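Aminotransferase class I and II (Streptococcus suis 89/1591, PDB 3OP7) probably catalyses pyridoxal-phosphate-dependent transfer of amino groups, as a class I/II aminotransferase whose cofactor is held as a Schiff base on a lysine. Local coordinates at residues I29-T43 and V262-R276. Sequence-based numbering, arbitrary orientation.
Sequences ISSLTLEELFALSGT and VAQLALAHYQEILER. With SO4 (sulfate ion), chain C; EDO (1,2-ethanediol), chain I.
In this fold-type I aminotransferase helix 34-41 packs into the bend between helices 257-268 and 270-294, with Leu37 as a knob among Val262, Leu265, Ala266 and Ile273. The helix runs at 39° to segment 262-268 and at 111° to segment 270-276. Leu37 meets both arms of the bend, touching Val262, Leu265 and Ala266 on one and Ile273 on the other. Leu37 CG lies anti to the backbone N (chi1 -179°), which carries the branch toward segment 262-276. Leu37 CD2 lies 3.6 Å from Val262 CG1, and Leu37 CD1 packs on Ile273 CD1. Leu265 and Leu37 lie side by side, pointing opposite ways. Leu265 CD2 meets the edge of the Phe38 ring, and Leu265 CD1 lies 3.2 Å from Thr43 OG1. At the bend, Ser41 CB sits over one face of the His269 ring, 3.6 Å from the centroid, a CH-pi contact. His269 ND1 donates to Leu265 O at 3.1 Å, which fixes the ring's rotation. Arg276 extends from CG to NE to reach the loop before helix 34-41. Arg276 NH1 and Arg276 NH2 both grip Ser30 O, each at 2.9 Å, in the guanidinium plane. In one of two conformers of Glu36, Arg276 NE forms a salt bridge with Glu36 OE2 at 2.9 Å. Leu32 CD2 covers one guanidinium face, 3.5 Å from Arg276 NE. Ser31 holds a sulfate shared with Asn58 of the second subunit. Apolar packing thus seats the helix, the two bonds to Ser30 O hold the guanidinium to the loop, and the Glu36 carboxylate probably offsets its charge.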
loop_
_atom_site.group_PDB
_atom_site.type_symbol
_atom_site.label_atom_id
_atom_site.label_comp_id
_atom_site.label_asym_id
_atom_site.label_seq_id
_atom_site.Cartn_x
_atom_site.Cartn_y
_atom_site.Cartn_z
ATOM N N ILE A 29 -12.005 13.946 10.023
ATOM C CA ILE A 29 -12.852 15.168 10.007
ATOM C C ILE A 29 -13.697 15.045 8.740
ATOM O O ILE A 29 -13.095 14.784 7.673
ATOM C CB ILE A 29 -12.003 16.440 9.938
ATOM C CG1 ILE A 29 -11.049 16.541 11.161
ATOM C CG2 ILE A 29 -12.958 17.687 9.817
ATOM C CD1 ILE A 29 -9.990 17.715 11.113
ATOM N N SER A 30 -15.014 15.201 8.838
ATOM C CA SER A 30 -15.986 15.102 7.726
ATOM C C SER A 30 -15.329 15.275 6.367
ATOM O O SER A 30 -14.848 16.348 6.023
ATOM C CB SER A 30 -17.084 16.138 7.847
ATOM O OG SER A 30 -17.802 15.950 9.063
ATOM N N SER A 31 -15.319 14.197 5.590
ATOM C CA SER A 31 -14.607 14.157 4.317
ATOM C C SER A 31 -15.141 15.148 3.283
ATOM O O SER A 31 -16.326 15.529 3.301
ATOM C CB SER A 31 -14.727 12.749 3.737
ATOM O OG SER A 31 -16.064 12.508 3.327
ATOM N N LEU A 32 -14.269 15.544 2.388
ATOM C CA LEU A 32 -14.602 16.408 1.253
ATOM C C LEU A 32 -15.083 15.588 0.093
ATOM O O LEU A 32 -14.596 14.464 -0.141
ATOM C CB LEU A 32 -13.355 17.196 0.832
ATOM C CG LEU A 32 -12.976 18.391 1.736
ATOM C CD1 LEU A 32 -11.485 18.815 1.436
ATOM C CD2 LEU A 32 -13.945 19.508 1.520
ATOM N N THR A 33 -15.984 16.165 -0.676
ATOM C CA THR A 33 -16.197 15.712 -2.049
ATOM C C THR A 33 -15.320 16.537 -3.008
ATOM O O THR A 33 -14.858 17.621 -2.669
ATOM C CB THR A 33 -17.624 15.888 -2.501
ATOM O OG1 THR A 33 -17.938 17.304 -2.506
ATOM C CG2 THR A 33 -18.635 15.109 -1.595
ATOM N N LEU A 34 -15.122 16.046 -4.227
ATOM C CA LEU A 34 -14.391 16.813 -5.232
ATOM C C LEU A 34 -15.084 18.148 -5.465
ATOM O O LEU A 34 -14.436 19.180 -5.543
ATOM C CB LEU A 34 -14.278 15.989 -6.536
ATOM C CG LEU A 34 -13.068 16.249 -7.406
ATOM C CD1 LEU A 34 -11.777 16.260 -6.578
ATOM C CD2 LEU A 34 -13.048 15.198 -8.542
ATOM N N GLU A 35 -16.412 18.122 -5.546
ATOM C CA GLU A 35 -17.218 19.340 -5.699
ATOM C C GLU A 35 -16.866 20.392 -4.639
ATOM O O GLU A 35 -16.648 21.547 -4.965
ATOM C CB GLU A 35 -18.708 18.992 -5.563
ATOM C CG GLU A 35 -19.658 20.189 -5.407
ATOM C CD GLU A 35 -20.428 20.529 -6.647
ATOM O OE1 GLU A 35 -20.742 19.613 -7.452
ATOM O OE2 GLU A 35 -20.753 21.736 -6.788
ATOM N N GLU A 36 -16.832 19.975 -3.382
ATOM C CA GLU A 36 -16.502 20.880 -2.284
ATOM C C GLU A 36 -15.050 21.342 -2.381
ATOM O O GLU A 36 -14.741 22.501 -2.087
ATOM C CB GLU A 36 -16.785 20.255 -0.892
ATOM C CG GLU A 36 -16.833 21.313 0.232
ATOM C CD GLU A 36 -17.031 20.808 1.662
ATOM O OE1 GLU A 36 -17.317 19.610 1.884
ATOM O OE2 GLU A 36 -16.889 21.660 2.580
ATOM N N LEU A 37 -14.142 20.440 -2.766
ATOM C CA LEU A 37 -12.747 20.846 -2.947
ATOM C C LEU A 37 -12.572 21.869 -4.072
ATOM O O LEU A 37 -11.844 22.859 -3.902
ATOM C CB LEU A 37 -11.841 19.661 -3.220
ATOM C CG LEU A 37 -10.350 19.934 -3.403
ATOM C CD1 LEU A 37 -9.713 20.656 -2.178
ATOM C CD2 LEU A 37 -9.585 18.612 -3.766
ATOM N N PHE A 38 -13.282 21.687 -5.181
ATOM C CA PHE A 38 -13.240 22.676 -6.245
ATOM C C PHE A 38 -13.747 24.020 -5.732
ATOM O O PHE A 38 -13.156 25.063 -6.018
ATOM C CB PHE A 38 -14.092 22.238 -7.428
ATOM C CG PHE A 38 -13.548 21.046 -8.202
ATOM C CD1 PHE A 38 -12.196 20.870 -8.384
ATOM C CD2 PHE A 38 -14.417 20.169 -8.824
ATOM C CE1 PHE A 38 -11.723 19.816 -9.140
ATOM C CE2 PHE A 38 -13.942 19.108 -9.575
ATOM C CZ PHE A 38 -12.594 18.938 -9.738
ATOM N N ALA A 39 -14.843 23.991 -4.973
ATOM C CA ALA A 39 -15.453 25.220 -4.468
ATOM C C ALA A 39 -14.537 25.983 -3.521
ATOM O O ALA A 39 -14.362 27.190 -3.665
ATOM C CB ALA A 39 -16.818 24.937 -3.789
ATOM N N LEU A 40 -13.948 25.301 -2.545
ATOM C CA LEU A 40 -13.109 26.011 -1.598
ATOM C C LEU A 40 -11.776 26.468 -2.235
ATOM O O LEU A 40 -11.177 27.450 -1.793
ATOM C CB LEU A 40 -12.937 25.219 -0.293
ATOM C CG LEU A 40 -12.188 23.918 -0.337
ATOM C CD1 LEU A 40 -10.697 24.259 -0.454
ATOM C CD2 LEU A 40 -12.470 23.035 0.915
ATOM N N SER A 41 -11.355 25.806 -3.301
ATOM C CA SER A 41 -10.109 26.146 -3.966
ATOM C C SER A 41 -10.304 27.163 -5.115
ATOM O O SER A 41 -9.340 27.664 -5.651
ATOM C CB SER A 41 -9.450 24.875 -4.494
ATOM O OG SER A 41 -10.152 24.340 -5.608
ATOM N N GLY A 42 -11.539 27.468 -5.485
ATOM C CA GLY A 42 -11.785 28.320 -6.642
ATOM C C GLY A 42 -11.394 27.732 -7.992
ATOM O O GLY A 42 -11.148 28.475 -8.936
ATOM N N THR A 43 -11.404 26.413 -8.102
ATOM C CA THR A 43 -11.051 25.690 -9.327
ATOM C C THR A 43 -12.208 25.482 -10.229
ATOM O O THR A 43 -13.310 25.175 -9.775
ATOM C CB THR A 43 -10.582 24.237 -8.975
ATOM O OG1 THR A 43 -9.461 24.337 -8.151
ATOM C CG2 THR A 43 -10.224 23.353 -10.235
ATOM N N VAL A 262 -5.290 15.181 -7.258
ATOM C CA VAL A 262 -6.129 15.775 -6.208
ATOM C C VAL A 262 -5.244 16.282 -5.082
ATOM O O VAL A 262 -5.484 17.378 -4.559
ATOM C CB VAL A 262 -7.200 14.800 -5.657
ATOM C CG1 VAL A 262 -7.975 15.423 -4.483
ATOM C CG2 VAL A 262 -8.144 14.349 -6.804
ATOM N N ALA A 263 -4.194 15.533 -4.749
ATOM C CA ALA A 263 -3.305 15.966 -3.646
ATOM C C ALA A 263 -2.647 17.310 -4.001
ATOM O O ALA A 263 -2.515 18.145 -3.146
ATOM C CB ALA A 263 -2.223 14.900 -3.355
ATOM N N GLN A 264 -2.224 17.475 -5.265
ATOM C CA GLN A 264 -1.583 18.721 -5.707
ATOM C C GLN A 264 -2.560 19.901 -5.441
ATOM O O GLN A 264 -2.188 20.953 -4.932
ATOM C CB GLN A 264 -1.272 18.678 -7.198
ATOM C CG GLN A 264 -0.124 17.758 -7.623
ATOM C CD GLN A 264 0.114 17.785 -9.118
ATOM O OE1 GLN A 264 0.235 18.855 -9.730
ATOM N NE2 GLN A 264 0.144 16.625 -9.716
ATOM N N LEU A 265 -3.796 19.718 -5.895
ATOM C CA LEU A 265 -4.855 20.728 -5.699
ATOM C C LEU A 265 -5.121 21.022 -4.216
ATOM O O LEU A 265 -5.187 22.207 -3.809
ATOM C CB LEU A 265 -6.128 20.269 -6.408
ATOM C CG LEU A 265 -7.340 21.199 -6.337
ATOM C CD1 LEU A 265 -7.023 22.599 -6.910
ATOM C CD2 LEU A 265 -8.491 20.540 -7.114
ATOM N N ALA A 266 -5.292 19.988 -3.394
ATOM C CA ALA A 266 -5.537 20.167 -1.967
ATOM C C ALA A 266 -4.385 20.875 -1.283
ATOM O O ALA A 266 -4.588 21.831 -0.505
ATOM C CB ALA A 266 -5.823 18.814 -1.271
ATOM N N LEU A 267 -3.163 20.473 -1.578
ATOM C CA LEU A 267 -1.999 21.111 -0.937
ATOM C C LEU A 267 -1.799 22.569 -1.359
ATOM O O LEU A 267 -1.378 23.414 -0.552
ATOM C CB LEU A 267 -0.744 20.281 -1.256
ATOM C CG LEU A 267 -0.694 19.037 -0.408
ATOM C CD1 LEU A 267 0.226 18.002 -1.039
ATOM C CD2 LEU A 267 -0.265 19.321 1.026
ATOM N N ALA A 268 -2.145 22.869 -2.592
ATOM C CA ALA A 268 -2.094 24.235 -3.120
ATOM C C ALA A 268 -3.102 25.135 -2.433
ATOM O O ALA A 268 -2.946 26.346 -2.442
ATOM C CB ALA A 268 -2.265 24.266 -4.680
ATOM N N HIS A 269 -4.107 24.553 -1.786
ATOM C CA HIS A 269 -5.105 25.324 -1.057
ATOM C C HIS A 269 -5.265 24.792 0.357
ATOM O O HIS A 269 -6.346 24.798 0.917
ATOM C CB HIS A 269 -6.402 25.267 -1.838
ATOM C CG HIS A 269 -6.292 25.896 -3.187
ATOM N ND1 HIS A 269 -5.923 25.180 -4.306
ATOM C CD2 HIS A 269 -6.441 27.180 -3.590
ATOM C CE1 HIS A 269 -5.884 25.999 -5.349
ATOM N NE2 HIS A 269 -6.188 27.212 -4.942
ATOM N N TYR A 270 -4.167 24.389 0.967
ATOM C CA TYR A 270 -4.250 23.729 2.271
ATOM C C TYR A 270 -4.783 24.643 3.336
ATOM O O TYR A 270 -5.507 24.198 4.244
ATOM C CB TYR A 270 -2.922 23.098 2.692
ATOM C CG TYR A 270 -1.928 24.075 3.285
ATOM C CD1 TYR A 270 -1.079 24.806 2.463
ATOM C CD2 TYR A 270 -1.828 24.247 4.654
ATOM C CE1 TYR A 270 -0.180 25.691 2.983
ATOM C CE2 TYR A 270 -0.917 25.120 5.190
ATOM C CZ TYR A 270 -0.093 25.849 4.344
ATOM O OH TYR A 270 0.830 26.760 4.842
ATOM N N GLN A 271 -4.473 25.939 3.249
ATOM C CA GLN A 271 -4.957 26.876 4.244
ATOM C C GLN A 271 -6.484 27.000 4.239
ATOM O O GLN A 271 -7.115 27.186 5.297
ATOM C CB GLN A 271 -4.231 28.221 4.066
ATOM C CG GLN A 271 -2.752 28.088 4.491
ATOM C CD GLN A 271 -1.822 29.167 3.948
ATOM O OE1 GLN A 271 -1.728 29.376 2.744
ATOM N NE2 GLN A 271 -1.099 29.814 4.839
ATOM N N GLU A 272 -7.087 26.896 3.058
ATOM C CA GLU A 272 -8.543 26.894 2.969
ATOM C C GLU A 272 -9.180 25.646 3.598
ATOM O O GLU A 272 -10.250 25.732 4.244
ATOM C CB GLU A 272 -9.024 27.089 1.533
ATOM C CG GLU A 272 -8.633 28.473 0.986
ATOM C CD GLU A 272 -7.427 28.383 0.063
ATOM O OE1 GLU A 272 -6.317 27.964 0.499
ATOM O OE2 GLU A 272 -7.615 28.720 -1.125
ATOM N N ILE A 273 -8.529 24.502 3.433
ATOM C CA ILE A 273 -8.990 23.281 4.070
ATOM C C ILE A 273 -8.846 23.411 5.592
ATOM O O ILE A 273 -9.763 23.055 6.359
ATOM C CB ILE A 273 -8.294 22.034 3.472
ATOM C CG1 ILE A 273 -8.635 21.908 1.986
ATOM C CG2 ILE A 273 -8.701 20.766 4.239
ATOM C CD1 ILE A 273 -7.774 20.868 1.333
ATOM N N LEU A 274 -7.724 23.955 6.053
ATOM C CA LEU A 274 -7.515 24.130 7.480
ATOM C C LEU A 274 -8.593 25.013 8.085
ATOM O O LEU A 274 -9.075 24.767 9.197
ATOM C CB LEU A 274 -6.135 24.718 7.770
ATOM C CG LEU A 274 -4.953 23.770 7.495
ATOM C CD1 LEU A 274 -3.628 24.476 7.777
ATOM C CD2 LEU A 274 -5.007 22.454 8.267
ATOM N N GLU A 275 -8.977 26.050 7.358
ATOM C CA GLU A 275 -9.976 26.984 7.873
ATOM C C GLU A 275 -11.344 26.318 8.000
ATOM O O GLU A 275 -12.020 26.483 9.020
ATOM C CB GLU A 275 -9.972 28.238 7.017
ATOM C CG GLU A 275 -8.990 29.291 7.564
ATOM C CD GLU A 275 -9.450 29.864 8.917
ATOM O OE1 GLU A 275 -10.579 30.401 8.994
ATOM O OE2 GLU A 275 -8.697 29.756 9.914
ATOM N N ARG A 276 -11.720 25.528 6.985
ATOM C CA ARG A 276 -12.926 24.703 7.021
ATOM C C ARG A 276 -12.891 23.786 8.242
ATOM O O ARG A 276 -13.856 23.710 8.983
ATOM C CB ARG A 276 -13.044 23.847 5.769
ATOM C CG ARG A 276 -14.226 22.862 5.741
ATOM C CD ARG A 276 -13.957 21.783 4.744
ATOM N NE ARG A 276 -15.036 20.793 4.588
ATOM C CZ ARG A 276 -14.996 19.542 5.041
ATOM N NH1 ARG A 276 -13.963 19.100 5.745
ATOM N NH2 ARG A 276 -16.006 18.722 4.773
HETATM S S SO4 C . -17.541 11.219 6.307
HETATM O O1 SO4 C . -18.493 12.260 6.636
HETATM O O2 SO4 C . -16.164 11.545 6.706
HETATM O O3 SO4 C . -17.828 9.880 6.726
HETATM O O4 SO4 C . -17.710 11.205 4.883
HETATM C C1 EDO I . -4.896 26.670 11.156
HETATM O O1 EDO I . -3.594 27.015 11.621
HETATM C C2 EDO I . -5.634 27.943 10.756
HETATM O O2 EDO I . -6.994 27.644 10.422
#